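Local coordinates for protein thioesterase (Pseudomonas aeruginosa, PDB 3QY3) that probably hydrolyses fatty acyl-CoA thioesters, as a hotdog-fold thioesterase assembled from several copies of one chain, at residues A32-R37 / F53-E58; W38-S43 / N49-Q54. All blocks are in the same frame, centred on the assembly; numbering follows the deposited sequence.

How the contacts relate
In this hotdog-fold chain a folded loop joins strand 28-35 to the central helix 51-66. From the N terminus the chain leaves strand 28-35 through 32-37, passes 38-43, turns back, and enters helix 51-66 through 49-54 and 53-58. Contact 2 closes the inner loop, with five residues between its segments. Contact 1 closes the outer one, whose fifteen intervening residues include most of contact 2, so the smaller closure nests inside the larger and the two share F53 and Q54. Contact 1 ties the strand to the helix, while contact 2 ties the connection to the helix's beginning. A tyrosine of the first meets an aspartate of the second, and both contacts touch the second subunit.

Contact 1 (A32-R37 / F53-E58); sequences AHIPVR and FQYLEE
I34 and V36, two residues apart on one segment, pack along the same tyrosine, Y55 of the helix. The apolar part of the contact consists of methyl groups against a ring and against a hydrocarbon chain. I34 splits its branches: CG2 lies 3.7 Å from Y55 CD1, near the inner end of the ring, while CD1 reaches 3.5 Å from E58 CG, one turn further along the helix. V36 takes the outer end, and both its methyls, CG1 and CG2, meet the phenol oxygen from one side, each 3.6 Å from Y55 OH. The methyls I34 CG2 and V36 CG2 approach the ring obliquely. With CG beside its own backbone N (chi1 -55°), the ring leans back toward the start of the helix, which carries the hydroxyl to V36.

No hydrogen bond links the two segments; their polar ends turn to other partners. Y55 OH makes a probable hydrogen bond to D40 OD2, which satisfies a hydroxyl otherwise packed against V36. E58 bends at chi2 (66°), leaving its methylene against I34 while the carboxylate leads away to W38 N and H93 of the second subunit. Backbone bonds from I34 to V97 and from V36 to A95 set this edge into the sheet beside strand 96-106. A long helix laid across an antiparallel sheet in this way is the hallmark of the hotdog fold.

Contact 2 (W38-S43 / N49-Q54); sequences WGDMDS and NTLYFQ
D40, whose side chain lies against L51, has one carboxylate oxygen, OD2, gripped by three groups: the hydroxyl of Y55, the backbone N of R37 and, in a salt bridge, NH2 of R37 of the second subunit. The carboxylate's CG sits beside the residue's own backbone N (chi1 -70°), turning the group back along the chain toward R37. Across the contact, its other oxygen touches carbon: D40 OD1 is 3.4 Å from L51 CD1, and L51 CG stands 3.9 Å from D40 CB. The two side chains cross at about a right angle, and L51 also packs on R37 of the second subunit.

These residues belong to the connection between the first strand and the central helix of the hotdog fold, a region that in related thioesterases commonly helps to form the active site. A backbone hydrogen bond between D40 and N48 draws its two arms together.

Further along, the link is through solvent. D42 OD2 and N49 N are 4.4 Å apart, too far for a direct bond, and one water bridges them, donating to D42 OD2 at 2.6 Å and accepting from N49 N at 2.9 Å. D42 OD1, for its part, takes the backbone N of Y44, making an Asx turn.

Contact 1 (A32-R37 / F53-E58)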
loop_
_atom_site.group_PDB
_atom_site.type_symbol
_atom_site.label_atom_id
_atom_site.label_comp_id
_atom_site.label_asym_id
_atom_site.label_seq_id
_atom_site.Cartn_x
_atom_site.Cartn_y
_atom_site.Cartn_z
ATOM N N ALA A 32 18.706 -3.273 9.248
ATOM C CA ALA A 32 17.735 -2.155 9.206
ATOM C C ALA A 32 16.643 -2.394 10.229
ATOM O O ALA A 32 16.254 -3.549 10.467
ATOM C CB ALA A 32 17.058 -1.992 7.769
ATOM N N HIS A 33 16.142 -1.327 10.817
ATOM C CA HIS A 33 15.019 -1.394 11.759
ATOM C C HIS A 33 13.826 -0.703 11.111
ATOM O O HIS A 33 13.922 0.472 10.773
ATOM C CB HIS A 33 15.362 -0.691 13.077
ATOM C CG HIS A 33 16.333 -1.442 13.925
ATOM N ND1 HIS A 33 16.641 -1.056 15.215
ATOM C CD2 HIS A 33 17.056 -2.557 13.683
ATOM C CE1 HIS A 33 17.556 -1.879 15.711
ATOM N NE2 HIS A 33 17.828 -2.796 14.802
ATOM N N ILE A 34 12.729 -1.440 10.937
ATOM C CA ILE A 34 11.615 -0.965 10.117
ATOM C C ILE A 34 10.366 -1.023 11.006
ATOM O O ILE A 34 9.800 -2.124 11.225
ATOM C CB ILE A 34 11.350 -1.808 8.838
ATOM C CG1 ILE A 34 12.620 -2.100 7.958
ATOM C CG2 ILE A 34 10.163 -1.149 8.027
ATOM C CD1 ILE A 34 13.287 -0.904 7.374
ATOM N N PRO A 35 9.906 0.140 11.489
ATOM C CA PRO A 35 8.670 0.101 12.277
ATOM C C PRO A 35 7.500 -0.376 11.447
ATOM O O PRO A 35 7.295 0.105 10.308
ATOM C CB PRO A 35 8.476 1.569 12.720
ATOM C CG PRO A 35 9.850 2.172 12.642
ATOM C CD PRO A 35 10.536 1.486 11.514
ATOM N N VAL A 36 6.676 -1.203 12.065
ATOM C CA VAL A 36 5.415 -1.665 11.490
ATOM C C VAL A 36 4.342 -0.631 11.684
ATOM O O VAL A 36 4.230 -0.050 12.760
ATOM C CB VAL A 36 4.977 -2.997 12.134
ATOM C CG1 VAL A 36 3.602 -3.450 11.636
ATOM C CG2 VAL A 36 6.040 -4.085 11.813
ATOM N N ARG A 37 3.552 -0.403 10.651
ATOM C CA ARG A 37 2.445 0.525 10.684
ATOM C C ARG A 37 1.184 -0.267 10.838
ATOM O O ARG A 37 1.105 -1.405 10.370
ATOM C CB ARG A 37 2.348 1.336 9.371
ATOM C CG ARG A 37 3.482 2.314 9.174
ATOM C CD ARG A 37 3.440 2.846 7.720
ATOM N NE ARG A 37 4.621 3.622 7.382
ATOM C CZ ARG A 37 4.920 4.015 6.151
ATOM N NH1 ARG A 37 4.127 3.729 5.115
ATOM N NH2 ARG A 37 6.071 4.676 5.942
ATOM N N PHE A 53 7.867 -7.790 1.818
ATOM C CA PHE A 53 8.704 -7.380 0.680
ATOM C C PHE A 53 9.029 -5.906 0.625
ATOM O O PHE A 53 10.116 -5.538 0.155
ATOM C CB PHE A 53 8.085 -7.892 -0.611
ATOM C CG PHE A 53 8.080 -9.403 -0.722
ATOM C CD1 PHE A 53 9.231 -10.111 -0.950
ATOM C CD2 PHE A 53 6.907 -10.096 -0.544
ATOM C CE1 PHE A 53 9.222 -11.529 -1.061
ATOM C CE2 PHE A 53 6.904 -11.460 -0.593
ATOM C CZ PHE A 53 8.056 -12.187 -0.891
ATOM N N GLN A 54 8.126 -5.100 1.199
ATOM C CA GLN A 54 8.405 -3.678 1.357
ATOM C C GLN A 54 9.461 -3.477 2.421
ATOM O O GLN A 54 10.315 -2.574 2.288
ATOM C CB GLN A 54 7.150 -2.886 1.676
ATOM C CG GLN A 54 7.400 -1.434 1.753
ATOM C CD GLN A 54 6.123 -0.562 1.705
ATOM O OE1 GLN A 54 5.510 -0.228 2.739
ATOM N NE2 GLN A 54 5.734 -0.158 0.479
ATOM N N TYR A 55 9.350 -4.231 3.516
ATOM C CA TYR A 55 10.385 -4.178 4.548
ATOM C C TYR A 55 11.760 -4.529 4.014
ATOM O O TYR A 55 12.756 -3.787 4.259
ATOM C CB TYR A 55 10.028 -5.061 5.751
ATOM C CG TYR A 55 8.695 -4.828 6.430
ATOM C CD1 TYR A 55 8.019 -3.649 6.310
ATOM C CD2 TYR A 55 8.148 -5.803 7.255
ATOM C CE1 TYR A 55 6.733 -3.437 6.911
ATOM C CE2 TYR A 55 6.938 -5.577 7.923
ATOM C CZ TYR A 55 6.258 -4.391 7.757
ATOM O OH TYR A 55 5.053 -4.292 8.400
ATOM N N LEU A 56 11.806 -5.581 3.197
ATOM C CA LEU A 56 13.070 -6.030 2.561
ATOM C C LEU A 56 13.586 -4.973 1.584
ATOM O O LEU A 56 14.767 -4.623 1.581
ATOM C CB LEU A 56 12.876 -7.357 1.852
ATOM C CG LEU A 56 12.637 -8.531 2.791
ATOM C CD1 LEU A 56 12.174 -9.720 1.941
ATOM C CD2 LEU A 56 13.851 -8.903 3.641
ATOM N N GLU A 57 12.662 -4.382 0.794
ATOM C CA GLU A 57 13.027 -3.264 -0.056
ATOM C C GLU A 57 13.605 -2.093 0.696
ATOM O O GLU A 57 14.652 -1.570 0.300
ATOM C CB GLU A 57 11.782 -2.765 -0.808
ATOM C CG GLU A 57 11.986 -1.574 -1.695
ATOM C CD GLU A 57 10.670 -1.148 -2.255
ATOM O OE1 GLU A 57 9.884 -0.541 -1.499
ATOM O OE2 GLU A 57 10.365 -1.492 -3.393
ATOM N N GLU A 58 12.960 -1.702 1.795
ATOM C CA GLU A 58 13.471 -0.601 2.622
ATOM C C GLU A 58 14.892 -0.882 3.145
ATOM O O GLU A 58 15.760 0.002 3.118
ATOM C CB GLU A 58 12.509 -0.275 3.738
ATOM C CG GLU A 58 12.912 1.004 4.440
ATOM C CD GLU A 58 12.809 2.260 3.534
ATOM O OE1 GLU A 58 12.141 2.178 2.460
ATOM O OE2 GLU A 58 13.360 3.302 3.924
#

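Contact 2 (W38-S43 / N49-Q54)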
loop_
_atom_site.group_PDB
_atom_site.type_symbol
_atom_site.label_atom_id
_atom_site.label_comp_id
_atom_site.label_asym_id
_atom_site.label_seq_id
_atom_site.Cartn_x
_atom_site.Cartn_y
_atom_site.Cartn_z
ATOM N N TRP A 38 0.203 0.310 11.529
ATOM C CA TRP A 38 -1.050 -0.397 11.818
ATOM C C TRP A 38 -1.685 -0.807 10.501
ATOM O O TRP A 38 -2.226 -1.901 10.353
ATOM C CB TRP A 38 -1.949 0.507 12.629
ATOM C CG TRP A 38 -3.236 -0.146 13.080
ATOM C CD1 TRP A 38 -3.430 -0.861 14.232
ATOM C CD2 TRP A 38 -4.442 -0.175 12.364
ATOM N NE1 TRP A 38 -4.713 -1.328 14.287
ATOM C CE2 TRP A 38 -5.367 -0.919 13.143
ATOM C CE3 TRP A 38 -4.871 0.397 11.156
ATOM C CZ2 TRP A 38 -6.707 -1.082 12.764
ATOM C CZ3 TRP A 38 -6.223 0.182 10.756
ATOM C CH2 TRP A 38 -7.100 -0.574 11.549
ATOM N N GLY A 39 -1.608 0.081 9.510
ATOM C CA GLY A 39 -2.210 -0.172 8.161
ATOM C C GLY A 39 -1.466 -1.228 7.372
ATOM O O GLY A 39 -1.920 -1.560 6.275
ATOM N N ASP A 40 -0.320 -1.693 7.852
ATOM C CA ASP A 40 0.371 -2.819 7.231
ATOM C C ASP A 40 -0.399 -4.185 7.430
ATOM O O ASP A 40 -0.123 -5.172 6.685
ATOM C CB ASP A 40 1.768 -3.025 7.803
ATOM C CG ASP A 40 2.782 -1.940 7.421
ATOM O OD1 ASP A 40 2.526 -1.130 6.522
ATOM O OD2 ASP A 40 3.815 -1.933 8.103
HETATM N N MSE A 41 -1.260 -4.268 8.466
HETATM C CA MSE A 41 -2.053 -5.444 8.749
HETATM C C MSE A 41 -3.219 -5.625 7.822
HETATM O O MSE A 41 -3.791 -4.636 7.285
HETATM C CB MSE A 41 -2.521 -5.433 10.204
HETATM C CG MSE A 41 -1.358 -5.481 11.104
HETATM SE SE MSE A 41 -1.868 -5.852 12.987
HETATM C CE MSE A 41 -2.888 -4.265 13.355
ATOM N N ASP A 42 -3.593 -6.883 7.622
ATOM C CA ASP A 42 -4.770 -7.209 6.800
ATOM C C ASP A 42 -5.853 -7.721 7.722
ATOM O O ASP A 42 -5.726 -7.697 8.975
ATOM C CB ASP A 42 -4.404 -8.225 5.698
ATOM C CG ASP A 42 -3.786 -9.487 6.216
ATOM O OD1 ASP A 42 -4.074 -9.894 7.376
ATOM O OD2 ASP A 42 -3.030 -10.072 5.409
ATOM N N SER A 43 -6.917 -8.251 7.124
ATOM C CA SER A 43 -8.053 -8.668 7.891
ATOM C C SER A 43 -7.740 -9.863 8.831
ATOM O O SER A 43 -8.578 -10.175 9.698
ATOM C CB SER A 43 -9.288 -8.907 6.946
ATOM O OG SER A 43 -9.044 -10.017 6.152
ATOM N N ASN A 49 1.140 -10.406 4.119
ATOM C CA ASN A 49 2.339 -11.068 3.599
ATOM C C ASN A 49 3.076 -10.275 2.581
ATOM O O ASN A 49 4.320 -10.341 2.524
ATOM C CB ASN A 49 1.963 -12.374 3.004
ATOM C CG ASN A 49 1.736 -13.369 4.031
ATOM O OD1 ASN A 49 2.072 -13.150 5.215
ATOM N ND2 ASN A 49 1.054 -14.425 3.651
ATOM N N THR A 50 2.381 -9.484 1.776
ATOM C CA THR A 50 3.011 -8.568 0.786
ATOM C C THR A 50 3.988 -7.566 1.410
ATOM O O THR A 50 5.022 -7.211 0.825
ATOM C CB THR A 50 1.897 -7.762 -0.015
ATOM O OG1 THR A 50 1.047 -8.693 -0.688
ATOM C CG2 THR A 50 2.515 -6.782 -1.058
ATOM N N LEU A 51 3.610 -7.041 2.587
ATOM C CA LEU A 51 4.359 -5.977 3.243
ATOM C C LEU A 51 5.806 -6.402 3.625
ATOM O O LEU A 51 6.678 -5.559 3.699
ATOM C CB LEU A 51 3.603 -5.393 4.439
ATOM C CG LEU A 51 2.742 -4.155 4.157
ATOM C CD1 LEU A 51 3.691 -2.904 3.893
ATOM C CD2 LEU A 51 1.821 -4.414 2.994
ATOM N N TYR A 52 6.059 -7.691 3.828
ATOM C CA TYR A 52 7.415 -8.131 4.151
ATOM C C TYR A 52 8.378 -7.790 3.045
ATOM O O TYR A 52 9.526 -7.414 3.288
ATOM C CB TYR A 52 7.468 -9.617 4.431
ATOM C CG TYR A 52 6.786 -9.958 5.752
ATOM C CD1 TYR A 52 7.377 -9.676 6.968
ATOM C CD2 TYR A 52 5.512 -10.390 5.775
ATOM C CE1 TYR A 52 6.730 -9.937 8.162
ATOM C CE2 TYR A 52 4.844 -10.687 6.949
ATOM C CZ TYR A 52 5.480 -10.424 8.167
ATOM O OH TYR A 52 4.793 -10.714 9.333
ATOM N N PHE A 53 7.867 -7.790 1.818
ATOM C CA PHE A 53 8.704 -7.380 0.680
ATOM C C PHE A 53 9.029 -5.906 0.625
ATOM O O PHE A 53 10.116 -5.538 0.155
ATOM C CB PHE A 53 8.085 -7.892 -0.611
ATOM C CG PHE A 53 8.080 -9.403 -0.722
ATOM C CD1 PHE A 53 9.231 -10.111 -0.950
ATOM C CD2 PHE A 53 6.907 -10.096 -0.544
ATOM C CE1 PHE A 53 9.222 -11.529 -1.061
ATOM C CE2 PHE A 53 6.904 -11.460 -0.593
ATOM C CZ PHE A 53 8.056 -12.187 -0.891
ATOM N N GLN A 54 8.126 -5.100 1.199
ATOM C CA GLN A 54 8.405 -3.678 1.357
ATOM C C GLN A 54 9.461 -3.477 2.421
ATOM O O GLN A 54 10.315 -2.574 2.288
ATOM C CB GLN A 54 7.150 -2.886 1.676
ATOM C CG GLN A 54 7.400 -1.434 1.753
ATOM C CD GLN A 54 6.123 -0.562 1.705
ATOM O OE1 GLN A 54 5.510 -0.228 2.739
ATOM N NE2 GLN A 54 5.734 -0.158 0.479
HETATM O O HOH W 1 -1.292 -11.902 4.686
#